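Local coordinates for clavulanic acid biosynthesis oligopeptide binding protein 2 (Streptomyces clavuligerus, PDB 2WOL) that probably binds peptides as an extracellular solute-binding protein, and belongs to the biosynthetic pathway of the beta-lactamase inhibitor clavulanic acid, at residues L351-Y365 with A507-A521. Residues are numbered along the deposited sequence; the frame is centred on the assembly and turned at random. Where two conformers were deposited one is given.
Sequences LFPPTLPAHQDLDLY and AELWRAVERRVMEHA
Glu514, on helix 503-520, sends its carboxylate into the loop 351-365, which doubles back through two type I beta turns, and so fastens the long connection between strand 346-347 and helix 375-384 to that helix in this family 5 solute-binding protein of periplasmic-binding-protein fold. OE2 accepts the successive amides of Leu351 (N to OE2 2.8 Å) and Phe352 (N to OE2 2.9 Å) from opposite faces of the carboxylate plane, the second bond the straighter at 166°. On its anti lone pair, OE1 takes NE2 of Gln360 at 2.8 Å, the amide and carboxylate planes lying 18° apart, nearly coplanar, and a water links OE1 to the backbone N of Gln360. The glutamate reaches this far because its chain is extended, with CG opposite the backbone N (chi1 -173°). The second N-H of the Gln360 amide goes to Arg511 O, which already accepts from Arg515 N within the helix; with both hydrogens used, the amide is fixed in its rotation. One turn back, the edge of the Arg511 guanidinium receives two loop carbonyls, Ala358 O on NE and His359 O on NH2, while NH1 forms a salt bridge with Glu508.

Apolar contacts surround these bonds. The Phe352 ring turns its edge to Trp510 O, and its side chain also packs on Leu464 of helix 460-468. CB of Ala358 packs against CB of Trp510 at 3.6 Å. Leu362 splits its methyls: CD2 lies against CG of Met518, and CD1 sits 3.6 Å above the centre of the Arg515 guanidinium, whose NE reaches Gln360 OE1 through one water and whose NH2 reaches Asp361 O, more weakly, through another. Leu364 CD1 touches the backbone between Met518 and Glu519. At the helix end, where Arg323 of helix 319-327 also binds the phenol, Tyr365 OH donates to Met518 O at 2.7 Å.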
loop_
_atom_site.group_PDB
_atom_site.type_symbol
_atom_site.label_atom_id
_atom_site.label_comp_id
_atom_site.label_asym_id
_atom_site.label_seq_id
_atom_site.Cartn_x
_atom_site.Cartn_y
_atom_site.Cartn_z
ATOM N N LEU A 351 -15.963 1.376 -2.219
ATOM C CA LEU A 351 -14.526 1.311 -2.483
ATOM C C LEU A 351 -13.634 1.626 -1.279
ATOM O O LEU A 351 -12.736 0.849 -0.960
ATOM C CB LEU A 351 -14.163 2.206 -3.676
ATOM C CG LEU A 351 -14.992 1.994 -4.953
ATOM C CD1 LEU A 351 -14.747 3.108 -5.952
ATOM C CD2 LEU A 351 -14.706 0.642 -5.595
ATOM N N PHE A 352 -13.883 2.757 -0.617
ATOM C CA PHE A 352 -13.037 3.199 0.501
ATOM C C PHE A 352 -12.999 2.193 1.646
ATOM O O PHE A 352 -14.045 1.693 2.067
ATOM C CB PHE A 352 -13.531 4.529 1.081
ATOM C CG PHE A 352 -13.322 5.724 0.186
ATOM C CD1 PHE A 352 -14.368 6.615 -0.041
ATOM C CD2 PHE A 352 -12.083 5.975 -0.405
ATOM C CE1 PHE A 352 -14.191 7.734 -0.854
ATOM C CE2 PHE A 352 -11.902 7.095 -1.219
ATOM C CZ PHE A 352 -12.959 7.969 -1.441
ATOM N N PRO A 353 -11.792 1.895 2.162
ATOM C CA PRO A 353 -11.682 1.175 3.434
ATOM C C PRO A 353 -12.215 2.036 4.586
ATOM O O PRO A 353 -12.180 3.266 4.494
ATOM C CB PRO A 353 -10.170 0.962 3.593
ATOM C CG PRO A 353 -9.590 1.186 2.244
ATOM C CD PRO A 353 -10.472 2.195 1.584
ATOM N N PRO A 354 -12.711 1.400 5.667
ATOM C CA PRO A 354 -13.229 2.141 6.825
ATOM C C PRO A 354 -12.201 2.978 7.601
ATOM O O PRO A 354 -12.585 3.724 8.509
ATOM C CB PRO A 354 -13.816 1.041 7.717
ATOM C CG PRO A 354 -13.120 -0.198 7.307
ATOM C CD PRO A 354 -12.855 -0.059 5.841
ATOM N N THR A 355 -10.920 2.865 7.253
ATOM C CA THR A 355 -9.872 3.688 7.870
ATOM C C THR A 355 -9.930 5.131 7.390
ATOM O O THR A 355 -9.418 6.036 8.053
ATOM C CB THR A 355 -8.452 3.151 7.574
ATOM O OG1 THR A 355 -8.346 2.795 6.189
ATOM C CG2 THR A 355 -8.129 1.947 8.447
ATOM N N LEU A 356 -10.548 5.341 6.231
ATOM C CA LEU A 356 -10.583 6.666 5.619
ATOM C C LEU A 356 -11.829 7.444 6.023
ATOM O O LEU A 356 -12.923 6.878 6.069
ATOM C CB LEU A 356 -10.481 6.559 4.096
ATOM C CG LEU A 356 -9.283 5.788 3.535
ATOM C CD1 LEU A 356 -9.331 5.807 2.022
ATOM C CD2 LEU A 356 -7.955 6.349 4.035
ATOM N N PRO A 357 -11.662 8.747 6.329
ATOM C CA PRO A 357 -12.758 9.641 6.720
ATOM C C PRO A 357 -13.982 9.590 5.807
ATOM O O PRO A 357 -15.107 9.651 6.298
ATOM C CB PRO A 357 -12.110 11.026 6.668
ATOM C CG PRO A 357 -10.689 10.762 7.016
ATOM C CD PRO A 357 -10.361 9.447 6.359
ATOM N N ALA A 358 -13.765 9.464 4.498
ATOM C CA ALA A 358 -14.861 9.502 3.532
ATOM C C ALA A 358 -15.682 8.216 3.446
ATOM O O ALA A 358 -16.710 8.186 2.765
ATOM C CB ALA A 358 -14.349 9.893 2.156
ATOM N N HIS A 359 -15.241 7.160 4.129
ATOM C CA HIS A 359 -15.994 5.908 4.160
ATOM C C HIS A 359 -17.482 6.160 4.415
ATOM O O HIS A 359 -17.858 6.887 5.341
ATOM C CB HIS A 359 -15.426 4.955 5.210
ATOM C CG HIS A 359 -16.089 3.616 5.227
ATOM N ND1 HIS A 359 -17.009 3.252 6.187
ATOM C CD2 HIS A 359 -15.968 2.552 4.398
ATOM C CE1 HIS A 359 -17.424 2.020 5.951
ATOM N NE2 HIS A 359 -16.810 1.573 4.870
ATOM N N GLN A 360 -18.325 5.563 3.576
ATOM C CA GLN A 360 -19.761 5.827 3.614
ATOM C C GLN A 360 -20.577 4.599 3.239
ATOM O O GLN A 360 -20.061 3.666 2.614
ATOM C CB GLN A 360 -20.108 6.964 2.646
ATOM C CG GLN A 360 -19.854 6.599 1.178
ATOM C CD GLN A 360 -20.194 7.709 0.203
ATOM O OE1 GLN A 360 -21.117 8.497 0.428
ATOM N NE2 GLN A 360 -19.453 7.768 -0.902
ATOM N N ASP A 361 -21.858 4.622 3.608
ATOM C CA ASP A 361 -22.827 3.650 3.117
ATOM C C ASP A 361 -23.147 3.978 1.671
ATOM O O ASP A 361 -23.662 5.058 1.373
ATOM C CB ASP A 361 -24.119 3.711 3.927
ATOM C CG ASP A 361 -23.955 3.199 5.334
ATOM O OD1 ASP A 361 -22.887 2.634 5.663
ATOM O OD2 ASP A 361 -24.917 3.365 6.112
ATOM N N LEU A 362 -22.833 3.048 0.777
ATOM C CA LEU A 362 -23.078 3.246 -0.640
ATOM C C LEU A 362 -23.270 1.881 -1.284
ATOM O O LEU A 362 -22.349 1.066 -1.311
ATOM C CB LEU A 362 -21.908 4.006 -1.282
ATOM C CG LEU A 362 -21.973 4.326 -2.779
ATOM C CD1 LEU A 362 -23.112 5.287 -3.117
ATOM C CD2 LEU A 362 -20.643 4.888 -3.243
ATOM N N ASP A 363 -24.485 1.631 -1.767
ATOM C CA ASP A 363 -24.815 0.361 -2.407
ATOM C C ASP A 363 -25.799 0.620 -3.540
ATOM O O ASP A 363 -27.005 0.430 -3.393
ATOM C CB ASP A 363 -25.386 -0.628 -1.378
ATOM C CG ASP A 363 -25.598 -2.024 -1.947
ATOM O OD1 ASP A 363 -25.043 -2.344 -3.022
ATOM O OD2 ASP A 363 -26.329 -2.809 -1.305
ATOM N N LEU A 364 -25.268 1.068 -4.674
ATOM C CA LEU A 364 -26.104 1.448 -5.806
ATOM C C LEU A 364 -26.747 0.258 -6.502
ATOM O O LEU A 364 -27.820 0.401 -7.095
ATOM C CB LEU A 364 -25.320 2.298 -6.818
ATOM C CG LEU A 364 -24.790 3.652 -6.328
ATOM C CD1 LEU A 364 -24.206 4.440 -7.496
ATOM C CD2 LEU A 364 -25.874 4.479 -5.627
ATOM N N TYR A 365 -26.096 -0.904 -6.423
ATOM C CA TYR A 365 -26.568 -2.109 -7.107
ATOM C C TYR A 365 -26.729 -3.289 -6.145
ATOM O O TYR A 365 -25.942 -4.235 -6.184
ATOM C CB TYR A 365 -25.635 -2.455 -8.279
ATOM C CG TYR A 365 -25.233 -1.226 -9.057
ATOM C CD1 TYR A 365 -23.921 -0.749 -9.020
ATOM C CD2 TYR A 365 -26.179 -0.510 -9.788
ATOM C CE1 TYR A 365 -23.554 0.400 -9.723
ATOM C CE2 TYR A 365 -25.828 0.636 -10.480
ATOM C CZ TYR A 365 -24.517 1.088 -10.446
ATOM O OH TYR A 365 -24.193 2.227 -11.150
ATOM N N ALA A 507 -13.831 15.404 3.021
ATOM C CA ALA A 507 -14.469 14.089 3.100
ATOM C C ALA A 507 -15.766 14.028 2.287
ATOM O O ALA A 507 -16.018 13.040 1.592
ATOM C CB ALA A 507 -14.721 13.703 4.553
ATOM N N GLU A 508 -16.575 15.086 2.360
ATOM C CA GLU A 508 -17.828 15.148 1.605
ATOM C C GLU A 508 -17.594 15.177 0.100
ATOM O O GLU A 508 -18.342 14.565 -0.657
ATOM C CB GLU A 508 -18.686 16.346 2.035
ATOM C CG GLU A 508 -19.415 16.151 3.363
ATOM C CD GLU A 508 -20.228 14.862 3.411
ATOM O OE1 GLU A 508 -21.121 14.672 2.553
ATOM O OE2 GLU A 508 -19.972 14.038 4.312
ATOM N N LEU A 509 -16.559 15.894 -0.327
ATOM C CA LEU A 509 -16.168 15.904 -1.730
ATOM C C LEU A 509 -15.750 14.508 -2.183
ATOM O O LEU A 509 -16.129 14.067 -3.263
ATOM C CB LEU A 509 -15.043 16.910 -1.976
ATOM C CG LEU A 509 -15.430 18.392 -1.933
ATOM C CD1 LEU A 509 -14.185 19.246 -1.757
ATOM C CD2 LEU A 509 -16.220 18.815 -3.172
ATOM N N TRP A 510 -14.979 13.813 -1.346
ATOM C CA TRP A 510 -14.549 12.453 -1.667
ATOM C C TRP A 510 -15.711 11.474 -1.758
ATOM O O TRP A 510 -15.690 10.561 -2.585
ATOM C CB TRP A 510 -13.485 11.957 -0.691
ATOM C CG TRP A 510 -12.111 12.418 -1.061
ATOM C CD1 TRP A 510 -11.303 13.256 -0.346
ATOM C CD2 TRP A 510 -11.380 12.070 -2.247
ATOM N NE1 TRP A 510 -10.115 13.447 -1.008
ATOM C CE2 TRP A 510 -10.135 12.734 -2.179
ATOM C CE3 TRP A 510 -11.653 11.254 -3.357
ATOM C CZ2 TRP A 510 -9.167 12.614 -3.181
ATOM C CZ3 TRP A 510 -10.689 11.135 -4.353
ATOM C CH2 TRP A 510 -9.463 11.811 -4.259
ATOM N N ARG A 511 -16.723 11.676 -0.918
ATOM C CA ARG A 511 -17.946 10.881 -0.983
ATOM C C ARG A 511 -18.679 11.079 -2.303
ATOM O O ARG A 511 -19.217 10.125 -2.864
ATOM C CB ARG A 511 -18.863 11.182 0.203
ATOM C CG ARG A 511 -18.347 10.594 1.489
ATOM C CD ARG A 511 -19.162 10.997 2.688
ATOM N NE ARG A 511 -18.723 10.212 3.835
ATOM C CZ ARG A 511 -19.041 10.459 5.101
ATOM N NH1 ARG A 511 -19.806 11.498 5.417
ATOM N NH2 ARG A 511 -18.578 9.663 6.054
ATOM N N ALA A 512 -18.684 12.316 -2.803
ATOM C CA ALA A 512 -19.257 12.609 -4.113
ATOM C C ALA A 512 -18.461 11.931 -5.235
ATOM O O ALA A 512 -19.048 11.402 -6.181
ATOM C CB ALA A 512 -19.340 14.113 -4.349
ATOM N N VAL A 513 -17.133 11.944 -5.127
ATOM C CA VAL A 513 -16.288 11.229 -6.090
ATOM C C VAL A 513 -16.642 9.744 -6.129
ATOM O O VAL A 513 -16.884 9.190 -7.199
ATOM C CB VAL A 513 -14.777 11.388 -5.792
ATOM C CG1 VAL A 513 -13.940 10.539 -6.749
ATOM C CG2 VAL A 513 -14.363 12.850 -5.887
ATOM N N GLU A 514 -16.678 9.109 -4.957
ATOM C CA GLU A 514 -16.945 7.676 -4.880
ATOM C C GLU A 514 -18.320 7.335 -5.443
ATOM O O GLU A 514 -18.471 6.353 -6.183
ATOM C CB GLU A 514 -16.827 7.162 -3.447
ATOM C CG GLU A 514 -16.928 5.642 -3.371
ATOM C CD GLU A 514 -16.890 5.106 -1.957
ATOM O OE1 GLU A 514 -17.544 5.692 -1.069
ATOM O OE2 GLU A 514 -16.208 4.085 -1.747
ATOM N N ARG A 515 -19.314 8.155 -5.097
ATOM C CA ARG A 515 -20.661 7.971 -5.619
ATOM C C ARG A 515 -20.673 8.034 -7.146
ATOM O O ARG A 515 -21.258 7.169 -7.797
ATOM C CB ARG A 515 -21.625 9.005 -5.024
ATOM C CG ARG A 515 -23.046 8.880 -5.554
ATOM C CD ARG A 515 -24.028 9.739 -4.772
ATOM N NE ARG A 515 -24.251 9.227 -3.420
ATOM C CZ ARG A 515 -25.183 8.334 -3.093
ATOM N NH1 ARG A 515 -25.994 7.836 -4.020
ATOM N NH2 ARG A 515 -25.301 7.936 -1.832
ATOM N N ARG A 516 -20.022 9.044 -7.717
ATOM C CA ARG A 516 -19.998 9.185 -9.174
ATOM C C ARG A 516 -19.304 7.993 -9.825
ATOM O O ARG A 516 -19.758 7.504 -10.854
ATOM C CB ARG A 516 -19.306 10.485 -9.583
ATOM C CG ARG A 516 -20.150 11.722 -9.373
ATOM C CD ARG A 516 -19.348 12.976 -9.639
ATOM N NE ARG A 516 -20.169 14.181 -9.548
ATOM C CZ ARG A 516 -20.782 14.756 -10.579
ATOM N NH1 ARG A 516 -20.674 14.239 -11.797
ATOM N NH2 ARG A 516 -21.508 15.849 -10.392
ATOM N N VAL A 517 -18.216 7.524 -9.214
ATOM C CA VAL A 517 -17.510 6.346 -9.720
ATOM C C VAL A 517 -18.430 5.124 -9.742
ATOM O O VAL A 517 -18.459 4.386 -10.721
ATOM C CB VAL A 517 -16.223 6.043 -8.917
ATOM C CG1 VAL A 517 -15.618 4.703 -9.336
ATOM C CG2 VAL A 517 -15.211 7.157 -9.107
ATOM N N MET A 518 -19.198 4.929 -8.670
ATOM C CA MET A 518 -20.132 3.813 -8.621
ATOM C C MET A 518 -21.288 3.983 -9.611
ATOM O O MET A 518 -21.770 2.998 -10.162
ATOM C CB MET A 518 -20.615 3.553 -7.190
ATOM C CG MET A 518 -19.529 2.948 -6.277
ATOM S SD MET A 518 -18.633 1.528 -6.969
ATOM C CE MET A 518 -19.953 0.327 -7.141
ATOM N N GLU A 519 -21.708 5.228 -9.853
ATOM C CA GLU A 519 -22.697 5.500 -10.906
ATOM C C GLU A 519 -22.197 5.027 -12.278
ATOM O O GLU A 519 -22.967 4.483 -13.073
ATOM C CB GLU A 519 -23.065 6.987 -10.951
ATOM C CG GLU A 519 -23.917 7.448 -9.776
ATOM C CD GLU A 519 -24.047 8.963 -9.680
ATOM O OE1 GLU A 519 -23.480 9.677 -10.536
ATOM O OE2 GLU A 519 -24.717 9.434 -8.735
ATOM N N HIS A 520 -20.905 5.223 -12.544
ATOM C CA HIS A 520 -20.281 4.732 -13.780
ATOM C C HIS A 520 -20.277 3.205 -13.872
ATOM O O HIS A 520 -20.240 2.650 -14.971
ATOM C CB HIS A 520 -18.845 5.239 -13.910
ATOM C CG HIS A 520 -18.742 6.654 -14.388
ATOM N ND1 HIS A 520 -18.998 7.020 -15.692
ATOM C CD2 HIS A 520 -18.390 7.789 -13.739
ATOM C CE1 HIS A 520 -18.818 8.322 -15.824
ATOM N NE2 HIS A 520 -18.449 8.813 -14.654
ATOM N N ALA A 521 -20.287 2.543 -12.711
ATOM C CA ALA A 521 -20.341 1.075 -12.610
ATOM C C ALA A 521 -19.120 0.349 -13.207
ATOM O O ALA A 521 -19.179 -0.845 -13.511
ATOM C CB ALA A 521 -21.664 0.530 -13.191
HETATM O O HOH W 1 -17.251 4.147 1.255
HETATM O O HOH W 2 -22.656 10.081 -1.253
HETATM O O HOH W 3 -25.978 5.878 -0.074
#